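Local structure of quinoline 2-oxidoreductase medium subunit (Pseudomonas putida, 1T3Q) at the interface of chains B and A and the interface of chains C and A. The protein binds FAD as the flavin subunit of quinoline 2-oxidoreductase, a molybdenum hydroxylase, and probably takes up electrons passed from the molybdenum site through iron-sulfur clusters. Numbering follows the deposited sequence. Chains: chain A, quinoline 2-oxidoreductase medium subunit; chain B, quinoline 2-oxidoreductase large subunit; chain C, quinoline 2-oxidoreductase small subunit.

Both contacts belong to the medium subunit, chain A, and share no residue; the centres of their C-alpha atoms lie about 38 Å apart. Contact 1 rests the C-terminal helix 261-284 against a turn of the large subunit, chain B. Contact 2 sets the N-terminal segment and helix 36-41 against the iron-sulfur small subunit, chain C. Chain A is therefore held at two well-separated places by two different partners, which should limit its rocking. Contact 2 lies beside the flavin and a [2Fe-2S] cluster, whereas contact 1, as far as its residues show, packs subunits together away from contact 2. The deposited assembly contains two copies of each subunit.

Contact 1: the interface of chains B and A. Residues chain B 651-652; chain A 267, 270, 274.
B:Ser651 and B:Thr652 sit in the short turn joining strands 636-649 and 655-665; the backbone of the turn faces A:Leu267 and A:Ala270, while the methyl of B:Thr652 reaches A:Arg274, all three on one side of helix 261-284. On chain A this helix falls largely within the CO dehydrogenase flavoprotein C-terminal domain; the turn belongs to the molybdopterin-binding large subunit of the xanthine dehydrogenase family. A:Leu267 reaches out with one branch: its CD2 methyl lies 3.8 Å from CA of B:Thr652 and 3.4 Å from that residue's carbonyl O. CG stands anti to the carbonyl carbon (chi1 -65°), which directs the branched end towards the turn. A:Ala270 suits the middle of the patch because its methyl is short enough to let the turn come close. Its CB lies 4.1 Å from the carbonyl O of B:Ser651, a loose approach; chain B as a whole hides 32 Å² of the alanine. B:Thr652 turns its methyl rather than its hydroxyl to A:Arg274, with CG2 lying 3.3 Å from the guanidinium nitrogen NH1. The two side chains meet at about a right angle. The arginine chain leaves the helix with CG anti to the backbone N (chi1 -178°), and a bend at chi3 (-61°) brings NH1 to the methyl. The length of an arginine probably suits this place, since it reaches from the helix to the turn.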
ATOM      1  N   SER B 651      15.200  46.128  33.953  1.00 31.14           N
ATOM      2  CA  SER B 651      14.539  47.217  33.236  1.00 31.97           C
ATOM      3  C   SER B 651      13.539  46.789  32.169  1.00 31.63           C
ATOM      4  O   SER B 651      12.513  47.446  31.981  1.00 31.41           O
ATOM      5  CB  SER B 651      15.587  48.133  32.594  1.00 32.31           C
ATOM      6  OG  SER B 651      16.339  48.811  33.584  1.00 37.24           O
ATOM      7  N   THR B 652      13.827  45.696  31.470  1.00 30.18           N
ATOM      8  CA  THR B 652      12.940  45.241  30.406  1.00 29.53           C
ATOM      9  C   THR B 652      12.121  44.004  30.763  1.00 28.69           C
ATOM     10  O   THR B 652      11.199  43.634  30.038  1.00 26.30           O
ATOM     11  CB  THR B 652      13.741  44.949  29.130  1.00 30.64           C
ATOM     12  OG1 THR B 652      14.613  43.835  29.360  1.00 31.58           O
ATOM     13  CG2 THR B 652      14.575  46.168  28.742  1.00 31.10           C
TER
ATOM     14  N   LEU A 267       8.530  49.828  28.794  1.00 24.00           N
ATOM     15  CA  LEU A 267       9.493  49.313  27.833  1.00 24.67           C
ATOM     16  C   LEU A 267       9.939  50.400  26.852  1.00 25.41           C
ATOM     17  O   LEU A 267      11.117  50.495  26.509  1.00 24.65           O
ATOM     18  CB  LEU A 267       8.893  48.130  27.061  1.00 25.41           C
ATOM     19  CG  LEU A 267       8.562  46.860  27.860  1.00 25.92           C
ATOM     20  CD1 LEU A 267       7.901  45.839  26.947  1.00 24.44           C
ATOM     21  CD2 LEU A 267       9.831  46.277  28.473  1.00 25.75           C
ATOM     22  N   ALA A 270      12.467  52.488  28.591  1.00 27.26           N
ATOM     23  CA  ALA A 270      13.731  51.776  28.772  1.00 26.81           C
ATOM     24  C   ALA A 270      14.513  51.677  27.468  1.00 26.20           C
ATOM     25  O   ALA A 270      15.724  51.875  27.444  1.00 25.89           O
ATOM     26  CB  ALA A 270      13.469  50.375  29.327  1.00 25.03           C
ATOM     27  N   ARG A 274      18.040  53.650  26.301  1.00 25.94           N
ATOM     28  CA  ARG A 274      19.133  52.822  25.816  1.00 25.77           C
ATOM     29  C   ARG A 274      19.673  53.284  24.464  1.00 24.91           C
ATOM     30  O   ARG A 274      20.887  53.393  24.279  1.00 23.34           O
ATOM     31  CB  ARG A 274      18.676  51.366  25.704  1.00 28.91           C
ATOM     32  CG  ARG A 274      19.773  50.415  25.258  1.00 33.47           C
ATOM     33  CD  ARG A 274      19.193  49.098  24.769  1.00 36.37           C
ATOM     34  NE  ARG A 274      18.446  48.390  25.803  1.00 37.43           N
ATOM     35  CZ  ARG A 274      17.715  47.301  25.577  1.00 38.50           C
ATOM     36  NH1 ARG A 274      17.071  46.714  26.577  1.00 38.93           N
ATOM     37  NH2 ARG A 274      17.621  46.805  24.351  1.00 36.84           N
TER

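Contact 2: the interface of chains C and A. Residues chain C 30, 68-71; chain A 3, 6, 37.
This is an apolar patch of the interface between the FAD-bearing medium subunit and the iron-sulfur small subunit, and it helps hold the flavin and a [2Fe-2S] cluster within one electron-transfer unit. C:Leu71 and A:Phe3 meet through one leucine methyl, CD2, which lies 3.8 Å from ring atom CE1. The same methyl touches CD2 of A:Leu37 at 3.9 Å and CZ of A:Phe6 at 4.0 Å. A branched leucine suits this place, since a single methyl can touch two rings and another leucine at once. A:Phe3 presents the far end of its ring, and CE1 also lies 3.9 Å from CB of C:His30. These two side chains run about perpendicular. With chi1 50° the imidazole of C:His30 folds back over C:Cys68, whose CA covers one face near the rim, leaving CB to meet A:Phe3. Were A:Phe3 an alanine, C:Leu71 and C:His30 would probably lose the ring that spans between them, leaving a gap there. On the other flank A:Leu37 inserts CD1 against the backbone of C:Leu69, 3.6 Å from its CA. The two leucines run antiparallel alongside one another, with CD2 of C:Leu69 coming 3.9 Å from CB of A:Leu37. C:Cys68 is a ligand of the plant-ferredoxin-type cluster, C:Leu69 also lines the FAD pocket, and A:Leu37 directly follows the FAD-binding segment A:Gly32 to A:Leu36. The packing thus ties the 3-10 helix 67-69, which carries the cluster ligand, to the start of helix 36-41 next to the flavin-binding segment, and is likely to keep the two redox centres in register for electron transfer to FAD.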
ATOM      1  N   HIS C  30       0.196  27.423  -3.468  1.00 18.05           N
ATOM      2  CA  HIS C  30       1.543  27.861  -3.135  1.00 17.68           C
ATOM      3  C   HIS C  30       2.564  26.814  -3.576  1.00 16.76           C
ATOM      4  O   HIS C  30       2.208  25.681  -3.908  1.00 16.13           O
ATOM      5  CB  HIS C  30       1.697  28.223  -1.642  1.00 16.49           C
ATOM      6  CG  HIS C  30       1.187  27.194  -0.675  1.00 18.91           C
ATOM      7  ND1 HIS C  30       1.630  25.888  -0.664  1.00 17.43           N
ATOM      8  CD2 HIS C  30       0.347  27.313   0.382  1.00 19.64           C
ATOM      9  CE1 HIS C  30       1.091  25.251   0.362  1.00 18.25           C
ATOM     10  NE2 HIS C  30       0.308  26.094   1.013  1.00 16.36           N
ATOM     11  N   CYS C  68       5.676  28.014   1.357  1.00 17.26           N
ATOM     12  CA  CYS C  68       4.245  28.174   1.610  1.00 18.34           C
ATOM     13  C   CYS C  68       3.840  29.627   1.357  1.00 19.38           C
ATOM     14  O   CYS C  68       2.653  29.936   1.214  1.00 17.88           O
ATOM     15  CB  CYS C  68       3.897  27.788   3.050  1.00 16.94           C
ATOM     16  SG  CYS C  68       4.452  28.936   4.302  1.00 17.37           S
ATOM     17  N   LEU C  69       4.832  30.518   1.316  1.00 18.77           N
ATOM     18  CA  LEU C  69       4.575  31.930   1.064  1.00 19.19           C
ATOM     19  C   LEU C  69       5.115  32.367  -0.299  1.00 18.17           C
ATOM     20  O   LEU C  69       5.423  33.540  -0.520  1.00 16.62           O
ATOM     21  CB  LEU C  69       5.178  32.798   2.173  1.00 18.91           C
ATOM     22  CG  LEU C  69       4.603  32.593   3.580  1.00 19.02           C
ATOM     23  CD1 LEU C  69       5.076  33.728   4.460  1.00 19.72           C
ATOM     24  CD2 LEU C  69       3.069  32.566   3.548  1.00 20.58           C
ATOM     25  N   THR C  70       5.235  31.401  -1.201  1.00 17.74           N
ATOM     26  CA  THR C  70       5.685  31.648  -2.566  1.00 17.82           C
ATOM     27  C   THR C  70       4.631  31.001  -3.452  1.00 17.07           C
ATOM     28  O   THR C  70       4.314  29.833  -3.267  1.00 18.57           O
ATOM     29  CB  THR C  70       7.045  30.966  -2.870  1.00 18.50           C
ATOM     30  OG1 THR C  70       8.054  31.463  -1.980  1.00 18.10           O
ATOM     31  CG2 THR C  70       7.464  31.249  -4.316  1.00 17.75           C
ATOM     32  N   LEU C  71       4.058  31.743  -4.398  1.00 18.05           N
ATOM     33  CA  LEU C  71       3.063  31.126  -5.271  1.00 15.93           C
ATOM     34  C   LEU C  71       3.810  30.135  -6.153  1.00 17.44           C
ATOM     35  O   LEU C  71       4.960  30.378  -6.540  1.00 16.72           O
ATOM     36  CB  LEU C  71       2.367  32.172  -6.159  1.00 15.98           C
ATOM     37  CG  LEU C  71       1.573  33.314  -5.512  1.00 17.69           C
ATOM     38  CD1 LEU C  71       0.955  34.174  -6.608  1.00 17.23           C
ATOM     39  CD2 LEU C  71       0.474  32.754  -4.614  1.00 16.72           C
TER
ATOM     40  N   PHE A   3      -5.405  29.524  -0.037  1.00 18.24           N
ATOM     41  CA  PHE A   3      -5.777  30.810  -0.622  1.00 18.04           C
ATOM     42  C   PHE A   3      -7.076  30.712  -1.411  1.00 16.68           C
ATOM     43  O   PHE A   3      -7.434  29.643  -1.904  1.00 16.03           O
ATOM     44  CB  PHE A   3      -4.716  31.298  -1.616  1.00 16.44           C
ATOM     45  CG  PHE A   3      -3.311  31.271  -1.096  1.00 18.07           C
ATOM     46  CD1 PHE A   3      -2.247  31.107  -1.983  1.00 18.66           C
ATOM     47  CD2 PHE A   3      -3.039  31.419   0.259  1.00 17.05           C
ATOM     48  CE1 PHE A   3      -0.938  31.090  -1.526  1.00 19.30           C
ATOM     49  CE2 PHE A   3      -1.725  31.405   0.726  1.00 18.34           C
ATOM     50  CZ  PHE A   3      -0.677  31.239  -0.167  1.00 19.47           C
ATOM     51  N   PHE A   6      -7.827  33.094  -7.663  1.00 21.08           N
ATOM     52  CA  PHE A   6      -7.498  34.354  -8.332  1.00 19.60           C
ATOM     53  C   PHE A   6      -6.636  34.105  -9.567  1.00 20.65           C
ATOM     54  O   PHE A   6      -5.997  33.059  -9.685  1.00 20.92           O
ATOM     55  CB  PHE A   6      -6.773  35.310  -7.368  1.00 18.18           C
ATOM     56  CG  PHE A   6      -5.568  34.707  -6.691  1.00 18.73           C
ATOM     57  CD1 PHE A   6      -4.370  34.536  -7.381  1.00 18.20           C
ATOM     58  CD2 PHE A   6      -5.643  34.280  -5.365  1.00 18.43           C
ATOM     59  CE1 PHE A   6      -3.265  33.945  -6.759  1.00 18.40           C
ATOM     60  CE2 PHE A   6      -4.547  33.692  -4.737  1.00 19.00           C
ATOM     61  CZ  PHE A   6      -3.354  33.524  -5.437  1.00 18.03           C
ATOM     62  N   LEU A  37       0.275  36.809   1.270  1.00 18.62           N
ATOM     63  CA  LEU A  37      -0.113  35.404   1.261  1.00 19.16           C
ATOM     64  C   LEU A  37      -0.641  34.964   2.626  1.00 18.94           C
ATOM     65  O   LEU A  37      -1.595  34.190   2.700  1.00 18.30           O
ATOM     66  CB  LEU A  37       1.049  34.517   0.787  1.00 17.65           C
ATOM     67  CG  LEU A  37       1.549  34.780  -0.644  1.00 22.56           C
ATOM     68  CD1 LEU A  37       2.268  33.540  -1.173  1.00 20.87           C
ATOM     69  CD2 LEU A  37       0.392  35.125  -1.565  1.00 22.24           C
TER